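Local coordinates for periplasmic aliphatic sulphonates-binding protein (Escherichia coli, PDB 2X26) that probably serves as the periplasmic binding protein that captures aliphatic sulfonates for uptake by an ABC transporter, at residues V17-S21 with H22-E26; G57-D61 with I62-F66; R122-Q126 with A127-F131; M231-P234 with A235-A239. All blocks are in the same frame, centred on the assembly; numbering follows the deposited sequence.

All four contacts are local and mark places where a helix begins or ends. Interaction 2, the strand-to-helix turn of 57-66, is the most central, about 6 Å from the centre of the chain. Interaction 3, the helix end at 122-131, and interaction 1, the helix break at 17-26, lie on opposite sides of that centre, their own centres about 41 Å apart. Interaction 4, the turn at 231-239, comes within about 7 Å of interaction 1, nearest atoms. Interactions 2 and 3 approach to about 6 Å without touching, although interaction 2 includes a strand of one five-stranded sheet and interaction 3 leads to strand 135-138 of the other. This two-sheet layout is consistent with the two lobes of a periplasmic binding protein.

Interaction 1: residues V17-S21 with H22-E26; sequences VLAKS and HQLLE
Residues Leu18 to Lys20 and His22 to Leu24 meet across a helix break, where helix 14-21 ends and helix 24-28 begins, and backbone bonds carry most of the contact. His22 N donates to Leu18 O at 3.0 Å, fairly straight with an N-H...O angle of 157°, and continues the helical pattern by one residue. The same oxygen lies in the plane of the imidazole, at its edge, with Leu18 O 3.1 Å from His22 CD2. That approach follows from chi1 of -69°, which sets CG beside the backbone N and turns the CD2 edge of the ring back toward the last turn.

The helix closes in a Schellman motif. Gln23 takes positive phi (56°), Leu24 N donates to Ala19 O (3.1 Å) in the carbonyl plane, and Gln23 N donates to Lys20 O (3.0 Å) from well above the plane of the Lys20 carbonyl. Gln23 is also the N-cap of the next helix. A water links the two helices, giving a hydrogen bond to Ala19 O and another to Glu26 OE1 while accepting one from Leu25 N.

The His22 side chain also touches Leu215 of helix 199-218 and Gln222 of helix 220-231, so an alanine here would probably leave the Leu18 carbonyl without its ring-edge neighbour and open a gap beside Leu215. Ala19 CB meets Leu24 CD1 at 4.4 Å; Ala19 also touches Phe209, and Leu24 Thr208, both of helix 199-218.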
loop_
_atom_site.group_PDB
_atom_site.type_symbol
_atom_site.label_atom_id
_atom_site.label_comp_id
_atom_site.label_asym_id
_atom_site.label_seq_id
_atom_site.Cartn_x
_atom_site.Cartn_y
_atom_site.Cartn_z
ATOM N N VAL A 17 -3.497 -5.604 9.557
ATOM C CA VAL A 17 -4.119 -6.939 9.779
ATOM C C VAL A 17 -3.623 -7.530 11.107
ATOM O O VAL A 17 -4.437 -8.059 11.892
ATOM C CB VAL A 17 -3.837 -7.879 8.591
ATOM C CG1 VAL A 17 -4.187 -9.367 8.892
ATOM C CG2 VAL A 17 -4.680 -7.413 7.366
ATOM N N LEU A 18 -2.313 -7.438 11.361
ATOM C CA LEU A 18 -1.781 -7.930 12.636
ATOM C C LEU A 18 -2.276 -7.080 13.807
ATOM O O LEU A 18 -2.647 -7.629 14.831
ATOM C CB LEU A 18 -0.257 -8.040 12.643
ATOM C CG LEU A 18 0.143 -9.452 12.217
ATOM C CD1 LEU A 18 0.070 -9.585 10.717
ATOM C CD2 LEU A 18 1.514 -9.804 12.739
ATOM N N ALA A 19 -2.332 -5.748 13.640
ATOM C CA ALA A 19 -2.890 -4.913 14.722
ATOM C C ALA A 19 -4.336 -5.312 15.045
ATOM O O ALA A 19 -4.740 -5.339 16.224
ATOM C CB ALA A 19 -2.848 -3.400 14.348
ATOM N N LYS A 20 -5.117 -5.522 14.004
ATOM C CA LYS A 20 -6.523 -5.914 14.164
ATOM C C LYS A 20 -6.646 -7.254 14.892
ATOM O O LYS A 20 -7.370 -7.377 15.882
ATOM C CB LYS A 20 -7.208 -5.967 12.775
ATOM C CG LYS A 20 -8.659 -6.453 12.837
ATOM C CD LYS A 20 -9.205 -6.730 11.410
ATOM C CE LYS A 20 -10.689 -7.170 11.476
ATOM N NZ LYS A 20 -10.871 -8.574 12.025
ATOM N N SER A 21 -5.859 -8.224 14.450
ATOM C CA SER A 21 -5.921 -9.568 15.011
ATOM C C SER A 21 -5.551 -9.562 16.486
ATOM O O SER A 21 -6.163 -10.293 17.312
ATOM C CB SER A 21 -4.971 -10.483 14.252
ATOM O OG SER A 21 -5.477 -10.730 12.959
ATOM N N HIS A 22 -4.547 -8.749 16.841
ATOM C CA HIS A 22 -4.093 -8.679 18.226
ATOM C C HIS A 22 -4.861 -7.692 19.076
ATOM O O HIS A 22 -4.587 -7.531 20.258
ATOM C CB HIS A 22 -2.579 -8.414 18.280
ATOM C CG HIS A 22 -1.771 -9.570 17.793
ATOM N ND1 HIS A 22 -1.227 -10.493 18.655
ATOM C CD2 HIS A 22 -1.418 -9.959 16.555
ATOM C CE1 HIS A 22 -0.577 -11.413 17.962
ATOM N NE2 HIS A 22 -0.661 -11.105 16.682
ATOM N N GLN A 23 -5.863 -7.048 18.479
ATOM C CA GLN A 23 -6.691 -6.060 19.167
ATOM C C GLN A 23 -5.906 -4.917 19.787
ATOM O O GLN A 23 -6.295 -4.358 20.793
ATOM C CB GLN A 23 -7.659 -6.724 20.189
ATOM C CG GLN A 23 -8.674 -7.606 19.425
ATOM C CD GLN A 23 -9.787 -8.145 20.289
ATOM O OE1 GLN A 23 -9.805 -7.924 21.482
ATOM N NE2 GLN A 23 -10.736 -8.850 19.676
ATOM N N LEU A 24 -4.783 -4.564 19.180
ATOM C CA LEU A 24 -3.897 -3.552 19.781
ATOM C C LEU A 24 -4.538 -2.175 19.911
ATOM O O LEU A 24 -4.383 -1.533 20.948
ATOM C CB LEU A 24 -2.605 -3.436 18.982
ATOM C CG LEU A 24 -1.736 -4.699 18.889
ATOM C CD1 LEU A 24 -0.559 -4.349 18.010
ATOM C CD2 LEU A 24 -1.308 -5.208 20.306
ATOM N N LEU A 25 -5.289 -1.742 18.895
ATOM C CA LEU A 25 -5.924 -0.417 18.952
ATOM C C LEU A 25 -7.062 -0.382 19.947
ATOM O O LEU A 25 -7.241 0.588 20.657
ATOM C CB LEU A 25 -6.445 0.013 17.577
ATOM C CG LEU A 25 -5.393 0.360 16.536
ATOM C CD1 LEU A 25 -6.050 0.901 15.290
ATOM C CD2 LEU A 25 -4.337 1.373 17.017
ATOM N N GLU A 26 -7.837 -1.456 19.986
ATOM C CA GLU A 26 -8.937 -1.513 20.936
ATOM C C GLU A 26 -8.398 -1.396 22.360
ATOM O O GLU A 26 -8.996 -0.703 23.182
ATOM C CB GLU A 26 -9.758 -2.784 20.732
ATOM C CG GLU A 26 -10.582 -2.825 19.424
ATOM C CD GLU A 26 -9.818 -3.309 18.225
ATOM O OE1 GLU A 26 -8.599 -3.546 18.312
ATOM O OE2 GLU A 26 -10.457 -3.467 17.163
HETATM O O HOH W 1 -6.408 -3.306 16.715
#

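Interaction 2: residues G57-D61 with I62-F66; sequences GSTGD and IPPIF
With chi1 at 54°, CG of Asp61 is wedged between its own backbone N and carbonyl carbon, while Ile62, with chi1 of -57°, keeps CG1 beside its backbone N. The two side chains therefore run side by side in the same direction, and Asp61 OD2 lies 3.9 Å from Ile62 CD1. This carboxylate-to-methyl contact is only van der Waals in kind.

Gly60 O comes to 3.2 Å from Pro64 CD. The Thr59 and Pro64 side chains slide past each other in opposite directions, with Thr59 OG1 3.4 Å from Pro64 CD; in this conformer OG1 donates to Gly60 O, but Thr59 has a second conformer, so its share is less certain.

The segment is a strand-to-helix turn leading from the central strand 56-59 of a five-stranded mixed sheet into helix 62-69. Pro63 and Pro64 fall in the helix's first turn, where backbone N-H groups are not needed for helical bonding. Asp61 O rests 3.6 Å from Ile65 CD1 and accepts a hydrogen bond from Gln261 of helix 255-270.

An alanine at Asp61 would probably leave the end of Ile62 without the carboxylate beside it and thin the contact with Phe187. Ile62 and Ile65 also face Thr264, while Pro63 packs on Leu46 of helix 42-51.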
loop_
_atom_site.group_PDB
_atom_site.type_symbol
_atom_site.label_atom_id
_atom_site.label_comp_id
_atom_site.label_asym_id
_atom_site.label_seq_id
_atom_site.Cartn_x
_atom_site.Cartn_y
_atom_site.Cartn_z
ATOM N N GLY A 57 -6.700 4.887 5.804
ATOM C CA GLY A 57 -6.583 3.739 4.910
ATOM C C GLY A 57 -5.157 3.439 4.479
ATOM O O GLY A 57 -4.292 4.311 4.541
ATOM N N SER A 58 -4.924 2.170 4.123
ATOM C CA SER A 58 -3.637 1.705 3.640
ATOM C C SER A 58 -3.754 1.334 2.143
ATOM O O SER A 58 -4.670 0.597 1.742
ATOM C CB SER A 58 -3.328 0.438 4.439
ATOM O OG SER A 58 -2.483 -0.407 3.695
ATOM N N THR A 59 -2.849 1.833 1.315
ATOM C CA THR A 59 -2.822 1.480 -0.120
ATOM C C THR A 59 -1.384 1.604 -0.608
ATOM O O THR A 59 -0.524 2.127 0.094
ATOM C CB THR A 59 -3.725 2.348 -1.106
ATOM O OG1 THR A 59 -3.024 3.533 -1.458
ATOM C CG2 THR A 59 -5.121 2.720 -0.573
ATOM N N GLY A 60 -1.141 1.092 -1.804
ATOM C CA GLY A 60 0.151 1.230 -2.463
ATOM C C GLY A 60 0.348 2.634 -2.981
ATOM O O GLY A 60 -0.474 3.516 -2.734
ATOM N N ASP A 61 1.420 2.834 -3.742
ATOM C CA ASP A 61 1.729 4.174 -4.240
ATOM C C ASP A 61 0.833 4.631 -5.420
ATOM O O ASP A 61 0.660 5.855 -5.661
ATOM C CB ASP A 61 3.222 4.298 -4.572
ATOM C CG ASP A 61 3.738 3.236 -5.536
ATOM O OD1 ASP A 61 3.334 2.056 -5.423
ATOM O OD2 ASP A 61 4.606 3.595 -6.404
ATOM N N ILE A 62 0.194 3.684 -6.098
ATOM C CA ILE A 62 -0.551 4.050 -7.291
ATOM C C ILE A 62 -1.976 4.583 -7.058
ATOM O O ILE A 62 -2.294 5.678 -7.568
ATOM C CB ILE A 62 -0.586 2.900 -8.353
ATOM C CG1 ILE A 62 0.831 2.465 -8.771
ATOM C CG2 ILE A 62 -1.462 3.343 -9.551
ATOM C CD1 ILE A 62 1.795 3.617 -9.047
ATOM N N PRO A 63 -2.820 3.859 -6.280
ATOM C CA PRO A 63 -4.201 4.350 -6.132
ATOM C C PRO A 63 -4.342 5.819 -5.730
ATOM O O PRO A 63 -5.231 6.483 -6.251
ATOM C CB PRO A 63 -4.836 3.364 -5.127
ATOM C CG PRO A 63 -4.066 2.024 -5.394
ATOM C CD PRO A 63 -2.635 2.517 -5.663
ATOM N N PRO A 64 -3.502 6.350 -4.812
ATOM C CA PRO A 64 -3.691 7.736 -4.423
ATOM C C PRO A 64 -3.494 8.717 -5.552
ATOM O O PRO A 64 -4.075 9.813 -5.512
ATOM C CB PRO A 64 -2.563 8.008 -3.437
ATOM C CG PRO A 64 -2.202 6.652 -2.895
ATOM C CD PRO A 64 -2.493 5.672 -3.986
ATOM N N ILE A 65 -2.641 8.367 -6.520
ATOM C CA ILE A 65 -2.410 9.289 -7.648
ATOM C C ILE A 65 -3.723 9.446 -8.423
ATOM O O ILE A 65 -4.127 10.580 -8.768
ATOM C CB ILE A 65 -1.293 8.747 -8.593
ATOM C CG1 ILE A 65 0.010 8.700 -7.828
ATOM C CG2 ILE A 65 -1.210 9.645 -9.862
ATOM C CD1 ILE A 65 1.197 7.922 -8.563
ATOM N N PHE A 66 -4.397 8.337 -8.701
ATOM C CA PHE A 66 -5.737 8.432 -9.357
ATOM C C PHE A 66 -6.741 9.294 -8.582
ATOM O O PHE A 66 -7.403 10.148 -9.168
ATOM C CB PHE A 66 -6.346 7.048 -9.577
ATOM C CG PHE A 66 -5.727 6.291 -10.676
ATOM C CD1 PHE A 66 -6.318 6.241 -11.919
ATOM C CD2 PHE A 66 -4.538 5.605 -10.469
ATOM C CE1 PHE A 66 -5.727 5.538 -12.945
ATOM C CE2 PHE A 66 -3.953 4.891 -11.499
ATOM C CZ PHE A 66 -4.543 4.872 -12.739
#

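Interaction 3: residues R122-Q126 with A127-F131; sequences RALRQ and AGLKF
Leu124 packs against Leu129 and Phe131 on the buried side of this helix end, whereas Arg125, Gln126, Gly128 and Lys130 make up its exposed side. In the tight part Leu124 CB meets Leu129 CB at 4.1 Å. Chi1 of -68° sets Leu124 CG beside the backbone N, and chi2 of 178° spreads the methyls, CD2 toward Leu129 CD1 and CD1 toward Phe131, where it stands 3.7 Å from Phe131 CD1. Leu124 crosses both partners at about a right angle.

The backbone supplies the framework. Leu129 N donates to Leu124 O at 2.8 Å and Gly128 N to Arg125 O at 3.1 Å, both from above the carbonyl plane. With Gly128 at positive phi (74°), these two bonds form a Schellman motif. Ala127 N makes only weak bonds, to Ala123 O (3.4 Å) and Leu124 O.

On the solvent side the contacts thin out: Gln126 instead reaches Lys176 with its OE1, and the Lys130 side chain comes no nearer than 6.4 Å to residues 122-126.

The turn carries the chain from helix 115-126 toward strand 135-138. Phe131 lodges against Leu120 and Leu121 of that helix and Pro136 and Tyr138 of the strand, with its ring also meeting those of His117 and Phe110, while Arg125 touches Leu267 of helix 255-270.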
loop_
_atom_site.group_PDB
_atom_site.type_symbol
_atom_site.label_atom_id
_atom_site.label_comp_id
_atom_site.label_asym_id
_atom_site.label_seq_id
_atom_site.Cartn_x
_atom_site.Cartn_y
_atom_site.Cartn_z
ATOM N N ARG A 122 8.648 1.178 -16.265
ATOM C CA ARG A 122 10.007 1.515 -15.813
ATOM C C ARG A 122 11.075 0.514 -16.211
ATOM O O ARG A 122 12.167 0.914 -16.633
ATOM C CB ARG A 122 10.034 1.701 -14.312
ATOM C CG ARG A 122 9.292 2.958 -13.877
ATOM C CD ARG A 122 9.079 2.874 -12.410
ATOM N NE ARG A 122 8.107 3.874 -12.007
ATOM C CZ ARG A 122 8.424 5.082 -11.560
ATOM N NH1 ARG A 122 9.711 5.453 -11.438
ATOM N NH2 ARG A 122 7.439 5.903 -11.225
ATOM N N ALA A 123 10.752 -0.774 -16.105
ATOM C CA ALA A 123 11.670 -1.831 -16.534
ATOM C C ALA A 123 11.952 -1.736 -18.036
ATOM O O ALA A 123 13.112 -1.877 -18.474
ATOM C CB ALA A 123 11.085 -3.219 -16.195
ATOM N N LEU A 124 10.886 -1.565 -18.829
ATOM C CA LEU A 124 11.059 -1.467 -20.275
ATOM C C LEU A 124 11.899 -0.255 -20.624
ATOM O O LEU A 124 12.789 -0.321 -21.498
ATOM C CB LEU A 124 9.705 -1.406 -20.991
ATOM C CG LEU A 124 8.846 -2.675 -20.950
ATOM C CD1 LEU A 124 7.527 -2.385 -21.672
ATOM C CD2 LEU A 124 9.581 -3.809 -21.666
ATOM N N ARG A 125 11.648 0.852 -19.926
ATOM C CA ARG A 125 12.383 2.097 -20.191
ATOM C C ARG A 125 13.888 1.927 -19.966
ATOM O O ARG A 125 14.692 2.452 -20.759
ATOM C CB ARG A 125 11.867 3.280 -19.354
ATOM C CG ARG A 125 12.554 4.630 -19.679
ATOM C CD ARG A 125 11.760 5.852 -19.160
ATOM N NE ARG A 125 11.539 5.758 -17.716
ATOM C CZ ARG A 125 10.797 6.586 -16.981
ATOM N NH1 ARG A 125 10.179 7.629 -17.531
ATOM N NH2 ARG A 125 10.692 6.364 -15.674
ATOM N N GLN A 126 14.257 1.194 -18.924
ATOM C CA GLN A 126 15.678 0.892 -18.684
ATOM C C GLN A 126 16.311 0.191 -19.867
ATOM O O GLN A 126 17.472 0.463 -20.186
ATOM C CB GLN A 126 15.879 -0.044 -17.485
ATOM C CG GLN A 126 15.711 0.563 -16.175
ATOM C CD GLN A 126 16.229 -0.327 -15.059
ATOM O OE1 GLN A 126 16.063 -1.570 -15.089
ATOM N NE2 GLN A 126 16.782 0.304 -14.027
ATOM N N ALA A 127 15.556 -0.742 -20.482
ATOM C CA ALA A 127 16.046 -1.565 -21.576
ATOM C C ALA A 127 15.830 -0.875 -22.940
ATOM O O ALA A 127 16.033 -1.468 -24.030
ATOM C CB ALA A 127 15.331 -2.956 -21.516
ATOM N N GLY A 128 15.452 0.400 -22.887
ATOM C CA GLY A 128 15.315 1.237 -24.087
ATOM C C GLY A 128 14.077 0.859 -24.875
ATOM O O GLY A 128 14.111 0.915 -26.108
ATOM N N LEU A 129 13.000 0.480 -24.171
ATOM C CA LEU A 129 11.752 0.059 -24.814
ATOM C C LEU A 129 10.541 0.836 -24.324
ATOM O O LEU A 129 10.570 1.420 -23.232
ATOM C CB LEU A 129 11.517 -1.440 -24.627
ATOM C CG LEU A 129 12.603 -2.408 -25.135
ATOM C CD1 LEU A 129 12.287 -3.841 -24.704
ATOM C CD2 LEU A 129 12.785 -2.358 -26.674
ATOM N N LYS A 130 9.485 0.854 -25.141
ATOM C CA LYS A 130 8.212 1.447 -24.737
ATOM C C LYS A 130 7.088 0.393 -24.881
ATOM O O LYS A 130 7.335 -0.699 -25.390
ATOM C CB LYS A 130 7.920 2.662 -25.628
ATOM C CG LYS A 130 8.792 3.914 -25.381
ATOM C CD LYS A 130 8.272 5.065 -26.254
ATOM C CE LYS A 130 8.917 6.407 -25.877
ATOM N NZ LYS A 130 10.340 6.604 -26.361
ATOM N N PHE A 131 5.864 0.713 -24.457
ATOM C CA PHE A 131 4.747 -0.233 -24.618
ATOM C C PHE A 131 4.456 -0.571 -26.072
ATOM O O PHE A 131 3.810 -1.588 -26.364
ATOM C CB PHE A 131 3.456 0.293 -23.973
ATOM C CG PHE A 131 3.300 -0.090 -22.537
ATOM C CD1 PHE A 131 4.399 -0.437 -21.756
ATOM C CD2 PHE A 131 2.042 -0.092 -21.959
ATOM C CE1 PHE A 131 4.222 -0.787 -20.386
ATOM C CE2 PHE A 131 1.867 -0.405 -20.643
ATOM C CZ PHE A 131 2.947 -0.775 -19.854
#

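Interaction 4: residues M231-P234 with A235-A239; sequences MGLP and APVIA
Leu233 and Ile238 touch on the inside of a tight interhelical turn, with Ile238 CD1 4.0 Å from Leu233 CB and 3.9 Å from Met231 SD. One methyl thus fills the corner between two side chains of the preceding turn. It arrives there because chi2 of -53° folds the end of Ile238 back from an extended course. Beside it, Leu233 CD1 meets Val237 CG1 at 4.0 Å. Val237 uses its other branch on Pro234: CG2 packs 3.9 Å from Pro234 CD, the two side chains lying alongside each other and pointing the same way. Pro234 CB stands 3.8 Å from Pro236 CD, so the two rings are neighbours.

The carbonyl of Pro234 helps set the positions of Val237 and Ile238. Its oxygen accepts from Ile238 N at 3.2 Å, a nearly straight bond (159°) in the carbonyl plane, and weakly from Val237 N. These grips fix the first turn of helix 235-243, with Pro234 at the N-cap and Pro236 in a position where no N-H is required. On the other side, Gly232 at positive phi (69°) is the C-prime residue of a Schellman motif, with Leu233 N bonded to Ala228 O and Gly232 N to Lys229 O.

Further out, Ile238 rests on Ile224, Leu227 and Ala228 of helix 220-231, and Val237 on Ser164 and Leu168 of helix 162-169. The arrangement is a tight connection between consecutive helices: a Schellman motif ends helix 220-231, and Pro234, at the N-cap, opens helix 235-243.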
loop_
_atom_site.group_PDB
_atom_site.type_symbol
_atom_site.label_atom_id
_atom_site.label_comp_id
_atom_site.label_asym_id
_atom_site.label_seq_id
_atom_site.Cartn_x
_atom_site.Cartn_y
_atom_site.Cartn_z
ATOM N N MET A 231 -5.621 -14.534 4.546
ATOM C CA MET A 231 -5.449 -14.464 3.112
ATOM C C MET A 231 -6.022 -15.642 2.387
ATOM O O MET A 231 -6.212 -15.566 1.180
ATOM C CB MET A 231 -3.966 -14.322 2.723
ATOM C CG MET A 231 -3.420 -13.011 3.196
ATOM S SD MET A 231 -1.793 -12.793 2.427
ATOM C CE MET A 231 -1.344 -11.182 2.955
ATOM N N GLY A 232 -6.266 -16.741 3.115
ATOM C CA GLY A 232 -6.721 -17.975 2.509
ATOM C C GLY A 232 -5.688 -18.662 1.644
ATOM O O GLY A 232 -6.017 -19.179 0.558
ATOM N N LEU A 233 -4.424 -18.666 2.085
ATOM C CA LEU A 233 -3.327 -19.238 1.293
ATOM C C LEU A 233 -2.546 -20.268 2.101
ATOM O O LEU A 233 -2.533 -20.166 3.333
ATOM C CB LEU A 233 -2.365 -18.102 0.859
ATOM C CG LEU A 233 -2.872 -17.116 -0.202
ATOM C CD1 LEU A 233 -1.887 -15.996 -0.417
ATOM C CD2 LEU A 233 -3.182 -17.787 -1.499
ATOM N N PRO A 234 -1.842 -21.223 1.435
ATOM C CA PRO A 234 -1.016 -22.172 2.198
ATOM C C PRO A 234 0.085 -21.497 3.010
ATOM O O PRO A 234 0.667 -20.492 2.563
ATOM C CB PRO A 234 -0.380 -23.071 1.119
ATOM C CG PRO A 234 -1.220 -22.899 -0.075
ATOM C CD PRO A 234 -1.806 -21.524 -0.021
ATOM N N ALA A 235 0.353 -22.026 4.200
ATOM C CA ALA A 235 1.488 -21.556 5.015
ATOM C C ALA A 235 2.807 -21.349 4.253
ATOM O O ALA A 235 3.440 -20.307 4.436
ATOM C CB ALA A 235 1.722 -22.475 6.244
ATOM N N PRO A 236 3.265 -22.342 3.425
ATOM C CA PRO A 236 4.522 -22.023 2.701
ATOM C C PRO A 236 4.442 -20.818 1.768
ATOM O O PRO A 236 5.474 -20.160 1.517
ATOM C CB PRO A 236 4.810 -23.304 1.901
ATOM C CG PRO A 236 4.116 -24.408 2.738
ATOM C CD PRO A 236 2.829 -23.724 3.142
ATOM N N VAL A 237 3.277 -20.534 1.199
ATOM C CA VAL A 237 3.113 -19.319 0.373
ATOM C C VAL A 237 3.296 -18.046 1.212
ATOM O O VAL A 237 3.997 -17.095 0.803
ATOM C CB VAL A 237 1.750 -19.340 -0.381
ATOM C CG1 VAL A 237 1.525 -18.027 -1.145
ATOM C CG2 VAL A 237 1.752 -20.521 -1.370
ATOM N N ILE A 238 2.723 -18.058 2.424
ATOM C CA ILE A 238 2.845 -16.935 3.397
ATOM C C ILE A 238 4.308 -16.791 3.833
ATOM O O ILE A 238 4.788 -15.647 3.997
ATOM C CB ILE A 238 1.971 -17.152 4.630
ATOM C CG1 ILE A 238 0.490 -17.259 4.220
ATOM C CG2 ILE A 238 2.146 -16.026 5.669
ATOM C CD1 ILE A 238 0.020 -16.092 3.375
ATOM N N ALA A 239 4.984 -17.916 4.064
ATOM C CA ALA A 239 6.401 -17.867 4.459
ATOM C C ALA A 239 7.240 -17.117 3.400
ATOM O O ALA A 239 8.035 -16.238 3.734
ATOM C CB ALA A 239 6.957 -19.271 4.665
#